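Glycosyl transferase family 8 (Streptococcus pneumoniae, PDB 5GVV) transfers galactose from UDP-galactose to the terminal glucose of the already glycosylated serine-rich repeat protein PsrP, using manganese. Local coordinates at residues L38-Q41 / W47-Q50; Y294-E297 / H303-I306. All coordinates share one frame; numbering follows the deposited sequence.

Contact 1: L38-Q41 / W47-Q50; sequences LLNQ and WFSQ
Leu38 and Asn40 on the strand meet Trp47 and Phe48 on the helix that follows it. Strand 34-40, helix 45-57 and strand 61-66 form a beta-alpha-beta unit of the nucleotide-binding GT-A fold, and this contact packs the helix on the sheet. The Leu38 side chain is about 7 Å from the bound UDP, so the contact lies behind the nucleotide site without touching the ligand.

The apolar part centres on Leu38. Its CG stands anti to the backbone N (chi1 175°), and this places CD2 against two rings. CD2 lies 3.6 Å from Trp47 CZ3, on the far six-membered part of the indole, and 3.7 Å from Phe48 CZ. Both approaches are oblique to the ring planes. Leu38 CB and CG also pack near the end of the Phe48 ring. Within the helix, Trp47 CE3 stands 4.0 Å above one face of the Phe48 ring, toward its rim. Ile20 and Phe10 add to the packing on Leu38. The indole NE1 of Trp47 hydrogen-bonds to Glu21 of helix 17-30, and Trp248 of the second subunit packs on this residue.

The polar part is the Asn40 amide, which comes at Phe48 from the opposite direction. The amide and ring planes are 31° apart, and Asn40 ND2 lies 3.5 Å from Phe48 CZ. No hydrogen bond joins the two segments. The buried amide is instead gripped by the neighbouring strand 61-66, through Lys66 NZ to OD1 and Asp64 to ND2, and by the loop before the helix, where Ile43 N bonds to OD1. These bonds would fix the amide's rotation. Asn40 ND2 further donates to Leu38 O at 3.0 Å, bent to 148° at the hydrogen, with the donor above the carbonyl plane.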
ATOM      1  N   LEU A  38     -12.446  11.848   4.012  1.00 14.80           N
ATOM      2  CA  LEU A  38     -11.190  11.667   3.285  1.00 13.20           C
ATOM      3  C   LEU A  38     -11.273  12.294   1.904  1.00 15.41           C
ATOM      4  O   LEU A  38     -11.948  11.773   1.010  1.00 12.76           O
ATOM      5  CB  LEU A  38     -10.817  10.187   3.171  1.00 15.67           C
ATOM      6  CG  LEU A  38      -9.580   9.847   2.331  1.00 13.36           C
ATOM      7  CD1 LEU A  38      -8.378  10.629   2.816  1.00 12.37           C
ATOM      8  CD2 LEU A  38      -9.297   8.349   2.387  1.00 17.18           C
ATOM      9  N   LEU A  39     -10.591  13.422   1.736  1.00 14.72           N
ATOM     10  CA  LEU A  39     -10.558  14.104   0.449  1.00 15.32           C
ATOM     11  C   LEU A  39      -9.590  13.390  -0.492  1.00 14.87           C
ATOM     12  O   LEU A  39      -8.426  13.175  -0.149  1.00 13.83           O
ATOM     13  CB  LEU A  39     -10.159  15.572   0.629  1.00 16.13           C
ATOM     14  CG  LEU A  39     -11.300  16.557   0.918  1.00 21.29           C
ATOM     15  CD1 LEU A  39     -11.959  16.262   2.250  1.00 17.44           C
ATOM     16  CD2 LEU A  39     -10.820  18.014   0.861  1.00 23.85           C
ATOM     17  N   ASN A  40     -10.078  13.000  -1.665  1.00 13.30           N
ATOM     18  CA  ASN A  40      -9.254  12.266  -2.622  1.00 16.71           C
ATOM     19  C   ASN A  40      -9.833  12.352  -4.027  1.00 18.02           C
ATOM     20  O   ASN A  40     -10.956  12.820  -4.209  1.00 15.75           O
ATOM     21  CB  ASN A  40      -9.128  10.795  -2.209  1.00 12.64           C
ATOM     22  CG  ASN A  40     -10.422  10.012  -2.417  1.00 16.22           C
ATOM     23  OD1 ASN A  40     -10.512   9.159  -3.304  1.00 15.83           O
ATOM     24  ND2 ASN A  40     -11.425  10.289  -1.588  1.00 15.30           N
ATOM     25  N   GLN A  41      -9.066  11.896  -5.015  1.00 16.76           N
ATOM     26  CA  GLN A  41      -9.535  11.863  -6.398  1.00 18.34           C
ATOM     27  C   GLN A  41      -9.632  10.442  -6.916  1.00 15.21           C
ATOM     28  O   GLN A  41     -10.514  10.123  -7.712  1.00 14.19           O
ATOM     29  CB  GLN A  41      -8.574  12.614  -7.320  1.00 19.34           C
ATOM     30  CG  GLN A  41      -8.398  14.092  -7.049  1.00 26.54           C
ATOM     31  CD  GLN A  41      -7.623  14.777  -8.162  1.00 30.18           C
ATOM     32  OE1 GLN A  41      -6.412  14.977  -8.064  1.00 32.14           O
ATOM     33  NE2 GLN A  41      -8.319  15.126  -9.234  1.00 38.18           N
ATOM     34  N   TRP A  47     -11.860  -0.042  -1.188  1.00 10.00           N
ATOM     35  CA  TRP A  47     -11.133   0.321   0.022  1.00 12.12           C
ATOM     36  C   TRP A  47     -12.072   1.042   0.980  1.00 11.07           C
ATOM     37  O   TRP A  47     -12.145   0.698   2.159  1.00  9.91           O
ATOM     38  CB  TRP A  47      -9.921   1.194  -0.317  1.00  8.97           C
ATOM     39  CG  TRP A  47      -9.070   1.542   0.886  1.00 10.99           C
ATOM     40  CD1 TRP A  47      -8.040   0.809   1.413  1.00 14.27           C
ATOM     41  CD2 TRP A  47      -9.186   2.710   1.704  1.00 11.72           C
ATOM     42  NE1 TRP A  47      -7.511   1.455   2.512  1.00 11.16           N
ATOM     43  CE2 TRP A  47      -8.203   2.624   2.710  1.00 12.09           C
ATOM     44  CE3 TRP A  47     -10.032   3.822   1.682  1.00 13.30           C
ATOM     45  CZ2 TRP A  47      -8.039   3.611   3.687  1.00 13.57           C
ATOM     46  CZ3 TRP A  47      -9.869   4.802   2.652  1.00 14.64           C
ATOM     47  CH2 TRP A  47      -8.879   4.689   3.639  1.00 12.86           C
ATOM     48  N   PHE A  48     -12.804   2.026   0.464  1.00  9.42           N
ATOM     49  CA  PHE A  48     -13.754   2.777   1.275  1.00 11.94           C
ATOM     50  C   PHE A  48     -14.832   1.895   1.895  1.00 12.75           C
ATOM     51  O   PHE A  48     -15.146   2.051   3.074  1.00 13.10           O
ATOM     52  CB  PHE A  48     -14.421   3.872   0.436  1.00  9.89           C
ATOM     53  CG  PHE A  48     -13.675   5.169   0.434  1.00 11.60           C
ATOM     54  CD1 PHE A  48     -13.815   6.058   1.491  1.00 13.89           C
ATOM     55  CD2 PHE A  48     -12.846   5.507  -0.627  1.00 11.96           C
ATOM     56  CE1 PHE A  48     -13.132   7.263   1.501  1.00 14.69           C
ATOM     57  CE2 PHE A  48     -12.157   6.710  -0.630  1.00 14.08           C
ATOM     58  CZ  PHE A  48     -12.301   7.591   0.437  1.00 14.24           C
ATOM     59  N   SER A  49     -15.399   0.976   1.111  1.00 11.93           N
ATOM     60  CA  SER A  49     -16.449   0.092   1.621  1.00 11.55           C
ATOM     61  C   SER A  49     -16.041  -0.675   2.879  1.00 14.21           C
ATOM     62  O   SER A  49     -16.784  -0.698   3.866  1.00 11.52           O
ATOM     63  CB  SER A  49     -16.925  -0.877   0.538  1.00 16.10           C
ATOM     64  OG  SER A  49     -17.610  -0.179  -0.484  1.00 20.19           O
ATOM     65  N   GLN A  50     -14.861  -1.290   2.850  1.00 13.42           N
ATOM     66  CA  GLN A  50     -14.400  -2.097   3.977  1.00 12.74           C
ATOM     67  C   GLN A  50     -14.056  -1.260   5.205  1.00 13.51           C
ATOM     68  O   GLN A  50     -14.458  -1.586   6.328  1.00 13.81           O
ATOM     69  CB  GLN A  50     -13.184  -2.934   3.578  1.00 16.06           C
ATOM     70  CG  GLN A  50     -12.729  -3.885   4.681  1.00 18.65           C
ATOM     71  CD  GLN A  50     -13.784  -4.926   5.017  1.00 22.12           C
ATOM     72  OE1 GLN A  50     -14.014  -5.854   4.247  1.00 24.07           O
ATOM     73  NE2 GLN A  50     -14.435  -4.769   6.165  1.00 19.53           N
TER

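Contact 2: Y294-E297 / H303-I306; sequences YLAE and HFHI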
ATOM      1  N   TYR A 294     -29.398  11.114  -8.422  1.00 18.22           N
ATOM      2  CA  TYR A 294     -30.582  11.024  -7.586  1.00 16.25           C
ATOM      3  C   TYR A 294     -30.929   9.566  -7.296  1.00 17.46           C
ATOM      4  O   TYR A 294     -31.182   9.204  -6.147  1.00 17.97           O
ATOM      5  CB  TYR A 294     -31.763  11.727  -8.264  1.00 18.77           C
ATOM      6  CG  TYR A 294     -33.075  11.488  -7.561  1.00 18.66           C
ATOM      7  CD1 TYR A 294     -33.429  12.227  -6.437  1.00 21.53           C
ATOM      8  CD2 TYR A 294     -33.953  10.515  -8.011  1.00 20.60           C
ATOM      9  CE1 TYR A 294     -34.630  12.004  -5.789  1.00 21.32           C
ATOM     10  CE2 TYR A 294     -35.146  10.280  -7.369  1.00 18.18           C
ATOM     11  CZ  TYR A 294     -35.479  11.026  -6.265  1.00 21.12           C
ATOM     12  OH  TYR A 294     -36.673  10.781  -5.635  1.00 26.40           O
ATOM     13  N   LEU A 295     -30.934   8.733  -8.337  1.00 18.48           N
ATOM     14  CA  LEU A 295     -31.272   7.317  -8.186  1.00 17.54           C
ATOM     15  C   LEU A 295     -30.299   6.625  -7.235  1.00 14.44           C
ATOM     16  O   LEU A 295     -30.706   5.860  -6.362  1.00 14.65           O
ATOM     17  CB  LEU A 295     -31.276   6.608  -9.541  1.00 12.92           C
ATOM     18  CG  LEU A 295     -32.243   7.136 -10.603  1.00 16.43           C
ATOM     19  CD1 LEU A 295     -32.156   6.311 -11.882  1.00 17.93           C
ATOM     20  CD2 LEU A 295     -33.674   7.173 -10.082  1.00 16.04           C
ATOM     21  N   ALA A 296     -29.011   6.901  -7.408  1.00 15.88           N
ATOM     22  CA  ALA A 296     -27.988   6.340  -6.533  1.00 15.64           C
ATOM     23  C   ALA A 296     -28.242   6.722  -5.079  1.00 19.39           C
ATOM     24  O   ALA A 296     -28.159   5.871  -4.186  1.00 19.35           O
ATOM     25  CB  ALA A 296     -26.609   6.802  -6.966  1.00 15.73           C
ATOM     26  N   GLU A 297     -28.530   8.003  -4.851  1.00 18.44           N
ATOM     27  CA  GLU A 297     -28.795   8.516  -3.507  1.00 18.88           C
ATOM     28  C   GLU A 297     -29.997   7.820  -2.877  1.00 18.94           C
ATOM     29  O   GLU A 297     -29.966   7.450  -1.702  1.00 16.81           O
ATOM     30  CB  GLU A 297     -29.044  10.032  -3.551  1.00 22.07           C
ATOM     31  CG  GLU A 297     -27.805  10.877  -3.830  1.00 24.68           C
ATOM     32  CD  GLU A 297     -28.127  12.330  -4.140  1.00 30.27           C
ATOM     33  OE1 GLU A 297     -27.259  13.192  -3.886  1.00 34.32           O
ATOM     34  OE2 GLU A 297     -29.235  12.608  -4.648  1.00 30.97           O
ATOM     35  N   HIS A 303     -27.243  -1.860  -6.847  1.00 15.80           N
ATOM     36  CA  HIS A 303     -25.910  -1.663  -7.405  1.00 15.51           C
ATOM     37  C   HIS A 303     -26.045  -1.286  -8.875  1.00 15.97           C
ATOM     38  O   HIS A 303     -26.476  -2.103  -9.703  1.00 16.16           O
ATOM     39  CB  HIS A 303     -25.078  -2.941  -7.242  1.00 15.98           C
ATOM     40  CG  HIS A 303     -23.632  -2.784  -7.601  1.00 20.14           C
ATOM     41  ND1 HIS A 303     -22.710  -3.795  -7.432  1.00 18.01           N
ATOM     42  CD2 HIS A 303     -22.946  -1.738  -8.122  1.00 17.55           C
ATOM     43  CE1 HIS A 303     -21.522  -3.379  -7.831  1.00 23.09           C
ATOM     44  NE2 HIS A 303     -21.639  -2.135  -8.261  1.00 19.57           N
ATOM     45  N   PHE A 304     -25.690  -0.046  -9.197  1.00 13.27           N
ATOM     46  CA  PHE A 304     -25.785   0.435 -10.569  1.00 16.60           C
ATOM     47  C   PHE A 304     -24.470   0.214 -11.294  1.00 18.41           C
ATOM     48  O   PHE A 304     -23.396   0.497 -10.752  1.00 16.74           O
ATOM     49  CB  PHE A 304     -26.101   1.930 -10.598  1.00 13.59           C
ATOM     50  CG  PHE A 304     -27.373   2.304  -9.903  1.00 14.93           C
ATOM     51  CD1 PHE A 304     -28.552   2.455 -10.622  1.00 13.52           C
ATOM     52  CD2 PHE A 304     -27.385   2.545  -8.535  1.00 14.28           C
ATOM     53  CE1 PHE A 304     -29.735   2.825  -9.983  1.00 14.53           C
ATOM     54  CE2 PHE A 304     -28.559   2.910  -7.885  1.00 13.76           C
ATOM     55  CZ  PHE A 304     -29.736   3.048  -8.613  1.00 14.18           C
ATOM     56  N   HIS A 305     -24.551  -0.284 -12.522  1.00 13.49           N
ATOM     57  CA  HIS A 305     -23.366  -0.444 -13.346  1.00 15.85           C
ATOM     58  C   HIS A 305     -23.508   0.453 -14.564  1.00 15.20           C
ATOM     59  O   HIS A 305     -24.416   0.259 -15.381  1.00 14.71           O
ATOM     60  CB  HIS A 305     -23.203  -1.909 -13.770  1.00 15.12           C
ATOM     61  CG  HIS A 305     -23.200  -2.871 -12.623  1.00 18.85           C
ATOM     62  ND1 HIS A 305     -22.040  -3.421 -12.111  1.00 20.74           N
ATOM     63  CD2 HIS A 305     -24.212  -3.377 -11.881  1.00 17.23           C
ATOM     64  CE1 HIS A 305     -22.343  -4.219 -11.102  1.00 20.46           C
ATOM     65  NE2 HIS A 305     -23.655  -4.213 -10.944  1.00 20.66           N
ATOM     66  N   ILE A 306     -22.631   1.445 -14.677  1.00 13.63           N
ATOM     67  CA  ILE A 306     -22.671   2.368 -15.807  1.00 13.74           C
ATOM     68  C   ILE A 306     -21.464   2.115 -16.699  1.00 14.19           C
ATOM     69  O   ILE A 306     -20.320   2.304 -16.274  1.00 14.05           O
ATOM     70  CB  ILE A 306     -22.693   3.841 -15.352  1.00 15.06           C
ATOM     71  CG1 ILE A 306     -23.785   4.061 -14.303  1.00 14.46           C
ATOM     72  CG2 ILE A 306     -22.916   4.763 -16.548  1.00 16.91           C
ATOM     73  CD1 ILE A 306     -25.177   3.640 -14.772  1.00 16.25           C
TER
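The Phe304 ring reaches from the strand to the backbone of the helix, and Leu295 and Ala296 meet it at its outer end. Both approach the ring obliquely. Phe304 CZ lies 3.7 Å from Leu295 O, and Phe304 CE2 lies 3.7 Å from Ala296 CA. The ring therefore packs against the helix main chain as much as against side chains. Leu295 CB comes within 4.0 Å of Phe304 CZ. Ala296 CB is a looser neighbour, 4.4 Å from Phe304 CE2. The CB bond of Phe304 already points at the helix, and CG, anti to the carbonyl carbon (chi1 -59°), carries CZ and CE2 to the helix main chain.

No hydrogen bond crosses between the segments, and all three touching residues are buried. Cys280 and Ile292 also pack on Phe304. The Leu295 side chain also packs on Met397 and Val398 of helix 395-402.

Next to Phe304 on the strand, His305 CE1 lies 3.5 Å above the centre of the His303 ring, with His303 bonded to Thr326 and His305 to Gln279 and Tyr328.

This is helix-on-sheet packing in a beta-alpha-beta unit, strand 278-283, helix 292-298 and strand 302-307, within a parallel six-stranded sheet of Rossmann-like strand order.

From the N terminus, the chain first runs along strand 34-40 and turns into helix 45-57. Contact 1 closes that turn from strand to helix, with five residues between its segments. The chain then completes the domain that binds UDP and manganese and passes on to a second, parallel sheet. There contact 2 closes the short turn from helix 292-298 to strand 302-307, again with five residues between the segments. The two loops follow in series and neither nest nor cross. Contact 1 belongs to the strand-to-helix half of its unit, contact 2 to the helix-to-strand half. Their centres are 18 Å apart and their nearest atoms about 9 Å, without touching.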